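Alginate lyase, family PL7 (Zobellia galactanivorans, PDB 3ZPY) probably cleaves alginate chains by beta-elimination, this chain being the catalytic domain of a longer protein. Local coordinates at residues Q73-E78 with N221-V226. Sequence-based numbering, arbitrary orientation.
Sequences QNPRVE and NYLQSV
The guanidinium of Arg-76 lies flat on the ring of Tyr-222, a stacked cation-pi contact with CZ of Arg-76 3.6 Å from the Tyr-222 centroid. NH1 of Arg-76 and NE2 of Gln-224 sit over the centres of opposite ring faces, while the carbonyl oxygens of Asn-74 and Pro-75 lie at its edge. An alanine in place of Tyr-222 would probably leave the guanidinium without its stacking partner and open a gap between Arg-76 and Gln-224. A bend at chi3 (84°) swings NE of Arg-76 toward the ring, and NH1 is steadied by a salt bridge to OE1 of Glu-78 (3.0 Å), an oxygen that Lys-218 also salt-bridges. The stack rises from a non-hydrogen-bonded antiparallel pair, Arg-76 with Tyr-222; Val-77 and Asn-221 alongside exchange N-H...O bonds both ways. N of Leu-223 bonds to O of Pro-75, and past it OD1 of Asn-74 accepts N-H of Val-226 (2.9 Å). Two PL7 signatures, RxELR and YFKxGxYxQ, meet here, probably facing the alginate groove as in relatives. On the opposite face of this jelly-roll sheet Val-77 and Asn-221 meet strand 58-63, ND2 of Asn-221 bonding to O of Phe-60; strand 117-125 flanks strand 221-223.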
loop_
_atom_site.group_PDB
_atom_site.type_symbol
_atom_site.label_atom_id
_atom_site.label_comp_id
_atom_site.label_asym_id
_atom_site.label_seq_id
_atom_site.Cartn_x
_atom_site.Cartn_y
_atom_site.Cartn_z
ATOM N N GLN A 73 0.984 -5.721 14.798
ATOM C CA GLN A 73 0.388 -5.873 13.428
ATOM C C GLN A 73 1.372 -5.467 12.387
ATOM O O GLN A 73 2.404 -4.876 12.719
ATOM C CB GLN A 73 -0.860 -4.992 13.222
ATOM C CG GLN A 73 -1.856 -5.230 14.338
ATOM C CD GLN A 73 -3.018 -6.087 13.919
ATOM O OE1 GLN A 73 -3.879 -5.623 13.164
ATOM N NE2 GLN A 73 -3.104 -7.322 14.472
ATOM N N ASN A 74 1.044 -5.763 11.138
ATOM C CA ASN A 74 1.947 -5.404 10.070
ATOM C C ASN A 74 2.132 -3.880 9.950
ATOM O O ASN A 74 1.144 -3.106 9.930
ATOM C CB ASN A 74 1.390 -5.979 8.749
ATOM C CG ASN A 74 1.524 -7.498 8.654
ATOM O OD1 ASN A 74 2.541 -8.068 8.984
ATOM N ND2 ASN A 74 0.473 -8.142 8.192
ATOM N N PRO A 75 3.399 -3.435 9.834
ATOM C CA PRO A 75 3.647 -1.978 9.749
ATOM C C PRO A 75 3.568 -1.447 8.288
ATOM O O PRO A 75 3.578 -2.200 7.286
ATOM C CB PRO A 75 5.121 -1.844 10.215
ATOM C CG PRO A 75 5.782 -3.185 9.755
ATOM C CD PRO A 75 4.662 -4.236 9.955
ATOM N N ARG A 76 3.495 -0.120 8.173
ATOM C CA ARG A 76 3.409 0.467 6.817
ATOM C C ARG A 76 4.033 1.820 6.810
ATOM O O ARG A 76 4.097 2.490 7.861
ATOM C CB ARG A 76 1.928 0.618 6.365
ATOM C CG ARG A 76 1.140 1.621 7.245
ATOM C CD ARG A 76 -0.349 1.593 6.944
ATOM N NE ARG A 76 -1.033 0.531 7.681
ATOM C CZ ARG A 76 -1.980 -0.282 7.187
ATOM N NH1 ARG A 76 -2.417 -0.139 5.920
ATOM N NH2 ARG A 76 -2.603 -1.081 8.027
ATOM N N VAL A 77 4.443 2.259 5.614
ATOM C CA VAL A 77 4.735 3.649 5.313
ATOM C C VAL A 77 3.999 3.862 3.983
ATOM O O VAL A 77 4.269 3.167 3.042
ATOM C CB VAL A 77 6.221 3.877 5.167
ATOM C CG1 VAL A 77 6.439 5.271 4.588
ATOM C CG2 VAL A 77 6.986 3.645 6.466
ATOM N N GLU A 78 2.977 4.691 3.952
ATOM C CA GLU A 78 1.973 4.603 2.869
ATOM C C GLU A 78 1.133 5.895 2.816
ATOM O O GLU A 78 1.122 6.621 3.739
ATOM C CB GLU A 78 1.146 3.310 3.147
ATOM C CG GLU A 78 0.183 2.814 2.216
ATOM C CD GLU A 78 -0.520 1.603 2.717
ATOM O OE1 GLU A 78 -1.124 1.571 3.763
ATOM O OE2 GLU A 78 -0.711 0.821 1.847
ATOM N N ASN A 221 3.943 1.247 0.911
ATOM C CA ASN A 221 4.589 -0.001 1.340
ATOM C C ASN A 221 3.975 -0.469 2.660
ATOM O O ASN A 221 4.330 0.027 3.722
ATOM C CB ASN A 221 6.099 0.228 1.506
ATOM C CG ASN A 221 6.858 -1.010 1.774
ATOM O OD1 ASN A 221 6.256 -2.101 1.930
ATOM N ND2 ASN A 221 8.168 -0.877 1.877
ATOM N N TYR A 222 3.123 -1.480 2.526
ATOM C CA TYR A 222 2.463 -2.131 3.692
ATOM C C TYR A 222 3.087 -3.477 3.749
ATOM O O TYR A 222 2.794 -4.342 2.952
ATOM C CB TYR A 222 0.931 -2.157 3.405
ATOM C CG TYR A 222 0.040 -2.738 4.489
ATOM C CD1 TYR A 222 0.426 -2.799 5.824
ATOM C CD2 TYR A 222 -1.247 -3.117 4.113
ATOM C CE1 TYR A 222 -0.440 -3.331 6.767
ATOM C CE2 TYR A 222 -2.089 -3.627 5.008
ATOM C CZ TYR A 222 -1.707 -3.702 6.358
ATOM O OH TYR A 222 -2.582 -4.185 7.406
ATOM N N LEU A 223 3.928 -3.735 4.760
ATOM C CA LEU A 223 4.543 -5.104 4.833
ATOM C C LEU A 223 3.496 -6.091 5.160
ATOM O O LEU A 223 2.444 -5.746 5.757
ATOM C CB LEU A 223 5.671 -5.161 5.885
ATOM C CG LEU A 223 6.834 -4.190 5.677
ATOM C CD1 LEU A 223 7.965 -4.513 6.659
ATOM C CD2 LEU A 223 7.336 -4.176 4.244
ATOM N N GLN A 224 3.755 -7.337 4.782
ATOM C CA GLN A 224 2.879 -8.482 5.035
ATOM C C GLN A 224 3.568 -9.637 5.728
ATOM O O GLN A 224 4.774 -9.743 5.614
ATOM C CB GLN A 224 2.049 -8.910 3.806
ATOM C CG GLN A 224 1.098 -7.856 3.333
ATOM C CD GLN A 224 -0.162 -7.820 4.226
ATOM O OE1 GLN A 224 -0.826 -8.826 4.347
ATOM N NE2 GLN A 224 -0.430 -6.714 4.904
ATOM N N SER A 225 2.802 -10.456 6.447
ATOM C CA SER A 225 3.362 -11.649 7.086
ATOM C C SER A 225 4.489 -11.396 8.069
ATOM O O SER A 225 5.396 -12.253 8.257
ATOM C CB SER A 225 3.762 -12.710 5.984
ATOM O OG SER A 225 2.698 -13.085 5.191
ATOM N N VAL A 226 4.441 -10.244 8.722
ATOM C CA VAL A 226 5.489 -9.823 9.711
ATOM C C VAL A 226 4.863 -9.473 11.049
ATOM O O VAL A 226 5.467 -8.799 11.859
ATOM C CB VAL A 226 6.463 -8.756 9.189
ATOM C CG1 VAL A 226 7.358 -9.435 8.158
ATOM C CG2 VAL A 226 5.717 -7.473 8.702
HETATM O O HOH W 1 0.032 -11.038 7.340
#